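Local coordinates for protein fructose-1,6-bisphosphatase/inositol-1-monophosphatase (Thermotoga maritima, PDB 2P3N) that dephosphorylates inositol 1-phosphate, fructose 1,6-bisphosphate and several other phosphate esters with the help of magnesium, working as a homotetramer, at residues G109-Y121 against A177-V189. Residues are numbered along the deposited sequence; the frame is centred on the assembly and turned at random.
Sequences GVVHAPALNETLY and AALNAAYVGAGRV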
loop_
_atom_site.group_PDB
_atom_site.type_symbol
_atom_site.label_atom_id
_atom_site.label_comp_id
_atom_site.label_asym_id
_atom_site.label_seq_id
_atom_site.Cartn_x
_atom_site.Cartn_y
_atom_site.Cartn_z
ATOM N N GLY A 109 -3.186 -19.970 -13.091
ATOM C CA GLY A 109 -1.932 -19.261 -12.934
ATOM C C GLY A 109 -2.083 -18.077 -11.997
ATOM O O GLY A 109 -3.100 -17.390 -12.002
ATOM N N VAL A 110 -1.085 -17.843 -11.164
ATOM C CA VAL A 110 -1.135 -16.706 -10.264
ATOM C C VAL A 110 0.276 -16.175 -10.054
ATOM O O VAL A 110 1.220 -16.947 -9.866
ATOM C CB VAL A 110 -1.809 -17.072 -8.913
ATOM C CG1 VAL A 110 -1.358 -18.428 -8.458
ATOM C CG2 VAL A 110 -1.481 -16.024 -7.865
ATOM N N VAL A 111 0.417 -14.855 -10.149
ATOM C CA VAL A 111 1.705 -14.183 -9.963
ATOM C C VAL A 111 1.475 -13.120 -8.891
ATOM O O VAL A 111 0.538 -12.329 -8.986
ATOM C CB VAL A 111 2.199 -13.489 -11.277
ATOM C CG1 VAL A 111 3.533 -12.793 -11.044
ATOM C CG2 VAL A 111 2.350 -14.503 -12.379
ATOM N N HIS A 112 2.313 -13.107 -7.864
ATOM C CA HIS A 112 2.152 -12.129 -6.797
ATOM C C HIS A 112 3.427 -11.344 -6.485
ATOM O O HIS A 112 4.364 -11.877 -5.895
ATOM C CB HIS A 112 1.634 -12.811 -5.521
ATOM C CG HIS A 112 1.510 -11.882 -4.353
ATOM N ND1 HIS A 112 0.664 -10.795 -4.354
ATOM C CD2 HIS A 112 2.153 -11.857 -3.160
ATOM C CE1 HIS A 112 0.791 -10.140 -3.213
ATOM N NE2 HIS A 112 1.687 -10.764 -2.470
ATOM N N ALA A 113 3.445 -10.076 -6.899
ATOM C CA ALA A 113 4.577 -9.192 -6.652
ATOM C C ALA A 113 4.281 -8.568 -5.302
ATOM O O ALA A 113 3.464 -7.656 -5.186
ATOM C CB ALA A 113 4.660 -8.127 -7.722
ATOM N N PRO A 114 4.955 -9.061 -4.255
ATOM C CA PRO A 114 4.801 -8.605 -2.865
ATOM C C PRO A 114 5.016 -7.118 -2.590
ATOM O O PRO A 114 4.151 -6.460 -2.018
ATOM C CB PRO A 114 5.804 -9.480 -2.102
ATOM C CG PRO A 114 5.980 -10.704 -3.000
ATOM C CD PRO A 114 6.015 -10.081 -4.362
ATOM N N ALA A 115 6.169 -6.589 -2.982
ATOM C CA ALA A 115 6.469 -5.180 -2.731
ATOM C C ALA A 115 5.545 -4.233 -3.480
ATOM O O ALA A 115 5.476 -3.051 -3.163
ATOM C CB ALA A 115 7.934 -4.871 -3.094
ATOM N N LEU A 116 4.829 -4.747 -4.469
ATOM C CA LEU A 116 3.957 -3.894 -5.247
ATOM C C LEU A 116 2.499 -4.089 -4.898
ATOM O O LEU A 116 1.665 -3.271 -5.267
ATOM C CB LEU A 116 4.145 -4.169 -6.747
ATOM C CG LEU A 116 5.525 -4.010 -7.392
ATOM C CD1 LEU A 116 5.407 -4.292 -8.883
ATOM C CD2 LEU A 116 6.063 -2.601 -7.163
ATOM N N ASN A 117 2.203 -5.171 -4.184
ATOM C CA ASN A 117 0.830 -5.517 -3.829
ATOM C C ASN A 117 0.001 -5.736 -5.096
ATOM O O ASN A 117 -1.138 -5.295 -5.210
ATOM C CB ASN A 117 0.201 -4.434 -2.958
ATOM C CG ASN A 117 0.555 -4.600 -1.509
ATOM O OD1 ASN A 117 0.151 -5.571 -0.875
ATOM N ND2 ASN A 117 1.326 -3.666 -0.976
ATOM N N GLU A 118 0.600 -6.431 -6.051
ATOM C CA GLU A 118 -0.068 -6.732 -7.297
ATOM C C GLU A 118 -0.235 -8.228 -7.402
ATOM O O GLU A 118 0.735 -8.975 -7.305
ATOM C CB GLU A 118 0.760 -6.236 -8.468
ATOM C CG GLU A 118 1.001 -4.745 -8.429
ATOM C CD GLU A 118 1.745 -4.254 -9.642
ATOM O OE1 GLU A 118 1.602 -3.051 -9.958
ATOM O OE2 GLU A 118 2.471 -5.067 -10.269
ATOM N N THR A 119 -1.475 -8.665 -7.576
ATOM C CA THR A 119 -1.757 -10.078 -7.708
ATOM C C THR A 119 -2.528 -10.283 -9.005
ATOM O O THR A 119 -3.708 -9.954 -9.110
ATOM C CB THR A 119 -2.595 -10.634 -6.527
ATOM O OG1 THR A 119 -2.030 -10.210 -5.277
ATOM C CG2 THR A 119 -2.573 -12.173 -6.559
ATOM N N LEU A 120 -1.825 -10.823 -9.995
ATOM C CA LEU A 120 -2.395 -11.099 -11.295
ATOM C C LEU A 120 -2.652 -12.601 -11.367
ATOM O O LEU A 120 -1.794 -13.396 -10.998
ATOM C CB LEU A 120 -1.412 -10.651 -12.378
ATOM C CG LEU A 120 -1.073 -9.166 -12.217
ATOM C CD1 LEU A 120 0.182 -9.035 -11.384
ATOM C CD2 LEU A 120 -0.866 -8.510 -13.570
ATOM N N TYR A 121 -3.839 -12.994 -11.814
ATOM C CA TYR A 121 -4.163 -14.413 -11.912
ATOM C C TYR A 121 -5.178 -14.715 -12.996
ATOM O O TYR A 121 -5.870 -13.831 -13.487
ATOM C CB TYR A 121 -4.700 -14.935 -10.581
ATOM C CG TYR A 121 -5.831 -14.111 -10.032
ATOM C CD1 TYR A 121 -5.583 -12.930 -9.336
ATOM C CD2 TYR A 121 -7.153 -14.480 -10.255
ATOM C CE1 TYR A 121 -6.628 -12.132 -8.877
ATOM C CE2 TYR A 121 -8.206 -13.691 -9.805
ATOM C CZ TYR A 121 -7.936 -12.520 -9.119
ATOM O OH TYR A 121 -8.977 -11.740 -8.689
ATOM N N ALA A 177 10.361 -12.274 -14.885
ATOM C CA ALA A 177 9.769 -12.968 -16.019
ATOM C C ALA A 177 8.252 -13.105 -15.851
ATOM O O ALA A 177 7.467 -12.598 -16.659
ATOM C CB ALA A 177 10.402 -14.344 -16.154
ATOM N N ALA A 178 7.850 -13.804 -14.797
ATOM C CA ALA A 178 6.438 -14.017 -14.518
ATOM C C ALA A 178 5.664 -12.691 -14.501
ATOM O O ALA A 178 4.618 -12.563 -15.135
ATOM C CB ALA A 178 6.281 -14.744 -13.183
ATOM N N LEU A 179 6.186 -11.705 -13.782
ATOM C CA LEU A 179 5.528 -10.412 -13.688
ATOM C C LEU A 179 5.474 -9.675 -15.027
ATOM O O LEU A 179 4.528 -8.937 -15.285
ATOM C CB LEU A 179 6.225 -9.548 -12.639
ATOM C CG LEU A 179 5.514 -8.257 -12.222
ATOM C CD1 LEU A 179 4.087 -8.553 -11.754
ATOM C CD2 LEU A 179 6.314 -7.599 -11.113
ATOM N N ASN A 180 6.474 -9.873 -15.881
ATOM C CA ASN A 180 6.489 -9.198 -17.175
ATOM C C ASN A 180 5.490 -9.798 -18.134
ATOM O O ASN A 180 4.929 -9.093 -18.966
ATOM C CB ASN A 180 7.881 -9.249 -17.806
ATOM C CG ASN A 180 8.833 -8.236 -17.201
ATOM O OD1 ASN A 180 10.019 -8.200 -17.536
ATOM N ND2 ASN A 180 8.317 -7.400 -16.304
ATOM N N ALA A 181 5.276 -11.104 -18.028
ATOM C CA ALA A 181 4.327 -11.780 -18.899
ATOM C C ALA A 181 2.933 -11.339 -18.501
ATOM O O ALA A 181 2.095 -11.053 -19.352
ATOM C CB ALA A 181 4.456 -13.280 -18.747
ATOM N N ALA A 182 2.704 -11.284 -17.189
ATOM C CA ALA A 182 1.417 -10.884 -16.612
ATOM C C ALA A 182 1.082 -9.430 -16.919
ATOM O O ALA A 182 -0.088 -9.068 -17.038
ATOM C CB ALA A 182 1.431 -11.103 -15.111
ATOM N N TYR A 183 2.108 -8.598 -17.042
ATOM C CA TYR A 183 1.888 -7.202 -17.346
ATOM C C TYR A 183 1.279 -7.029 -18.731
ATOM O O TYR A 183 0.545 -6.073 -18.964
ATOM C CB TYR A 183 3.201 -6.424 -17.240
ATOM C CG TYR A 183 3.459 -5.850 -15.861
ATOM C CD1 TYR A 183 2.634 -6.179 -14.774
ATOM C CD2 TYR A 183 4.533 -4.996 -15.633
ATOM C CE1 TYR A 183 2.878 -5.669 -13.489
ATOM C CE2 TYR A 183 4.788 -4.482 -14.361
ATOM C CZ TYR A 183 3.960 -4.823 -13.294
ATOM O OH TYR A 183 4.228 -4.333 -12.033
ATOM N N VAL A 184 1.574 -7.944 -19.653
ATOM C CA VAL A 184 1.001 -7.826 -20.990
ATOM C C VAL A 184 -0.474 -8.183 -20.880
ATOM O O VAL A 184 -1.326 -7.587 -21.541
ATOM C CB VAL A 184 1.684 -8.775 -22.039
ATOM C CG1 VAL A 184 3.193 -8.812 -21.831
ATOM C CG2 VAL A 184 1.082 -10.161 -21.978
ATOM N N GLY A 185 -0.771 -9.159 -20.031
ATOM C CA GLY A 185 -2.147 -9.570 -19.844
ATOM C C GLY A 185 -2.970 -8.450 -19.240
ATOM O O GLY A 185 -4.172 -8.383 -19.461
ATOM N N ALA A 186 -2.321 -7.567 -18.479
ATOM C CA ALA A 186 -2.997 -6.443 -17.825
ATOM C C ALA A 186 -2.957 -5.179 -18.669
ATOM O O ALA A 186 -3.396 -4.128 -18.224
ATOM C CB ALA A 186 -2.362 -6.165 -16.464
ATOM N N GLY A 187 -2.422 -5.285 -19.882
ATOM C CA GLY A 187 -2.343 -4.138 -20.774
ATOM C C GLY A 187 -1.217 -3.148 -20.495
ATOM O O GLY A 187 -1.045 -2.166 -21.218
ATOM N N ARG A 188 -0.439 -3.401 -19.452
ATOM C CA ARG A 188 0.646 -2.503 -19.107
ATOM C C ARG A 188 1.745 -2.474 -20.161
ATOM O O ARG A 188 2.308 -1.413 -20.434
ATOM C CB ARG A 188 1.208 -2.883 -17.741
ATOM C CG ARG A 188 0.152 -2.833 -16.651
ATOM C CD ARG A 188 0.769 -2.837 -15.283
ATOM N NE ARG A 188 -0.236 -2.575 -14.268
ATOM C CZ ARG A 188 0.036 -2.435 -12.979
ATOM N NH1 ARG A 188 1.291 -2.538 -12.556
ATOM N NH2 ARG A 188 -0.943 -2.183 -12.121
ATOM N N VAL A 189 2.078 -3.631 -20.729
ATOM C CA VAL A 189 3.082 -3.691 -21.791
ATOM C C VAL A 189 2.423 -4.297 -22.997
ATOM O O VAL A 189 1.346 -4.888 -22.886
ATOM C CB VAL A 189 4.319 -4.552 -21.458
ATOM C CG1 VAL A 189 5.282 -3.749 -20.606
ATOM C CG2 VAL A 189 3.901 -5.851 -20.788
#
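Val111, Leu120 and Leu179 form the apolar centre where a beta hairpin packs on helix 177-185. This is part of the layered alpha/beta fold of the inositol monophosphatase superfamily, and the helix lies between the two larger sheets. Both hairpin strands run steeply across it; strand 118-121 makes an angle of 71° with its axis. The two methyls of Val111 straddle Ala178 CB, each 4.0 Å from it. Ala178 N is hydrogen-bonded to Asp82, which probably binds substrate and a second magnesium ion, so the helix start adjoins the active site. Leu179 CG is anti to the backbone N (chi1 -169°), which turns the branch to the hairpin. Its CD2 lies 3.8 Å from Ala113 CB, and its CD1 meets Leu120 CD1. Leu120 CD2 sits 3.8 Å from Ala182 CB and also touches Ala186 CB. Beyond this core, Leu179 CG lies over the rim of one face of the Tyr183 ring, and Arg188 CD over the centre of the opposite face. Glu118 divides its carboxylate between two partners. Arg188 NH1 donates to Glu118 OE1 at 2.7 Å, from above the carboxylate plane, in a salt bridge. Tyr183 OH donates to the syn lone pair of Glu118 OE2 at 2.6 Å. An alanine in place of Glu118 would probably leave the Arg188 charge and the Tyr183 hydroxyl without this shared mate. Glu118 OE2 lies in the plane of the Tyr183 ring, at its edge.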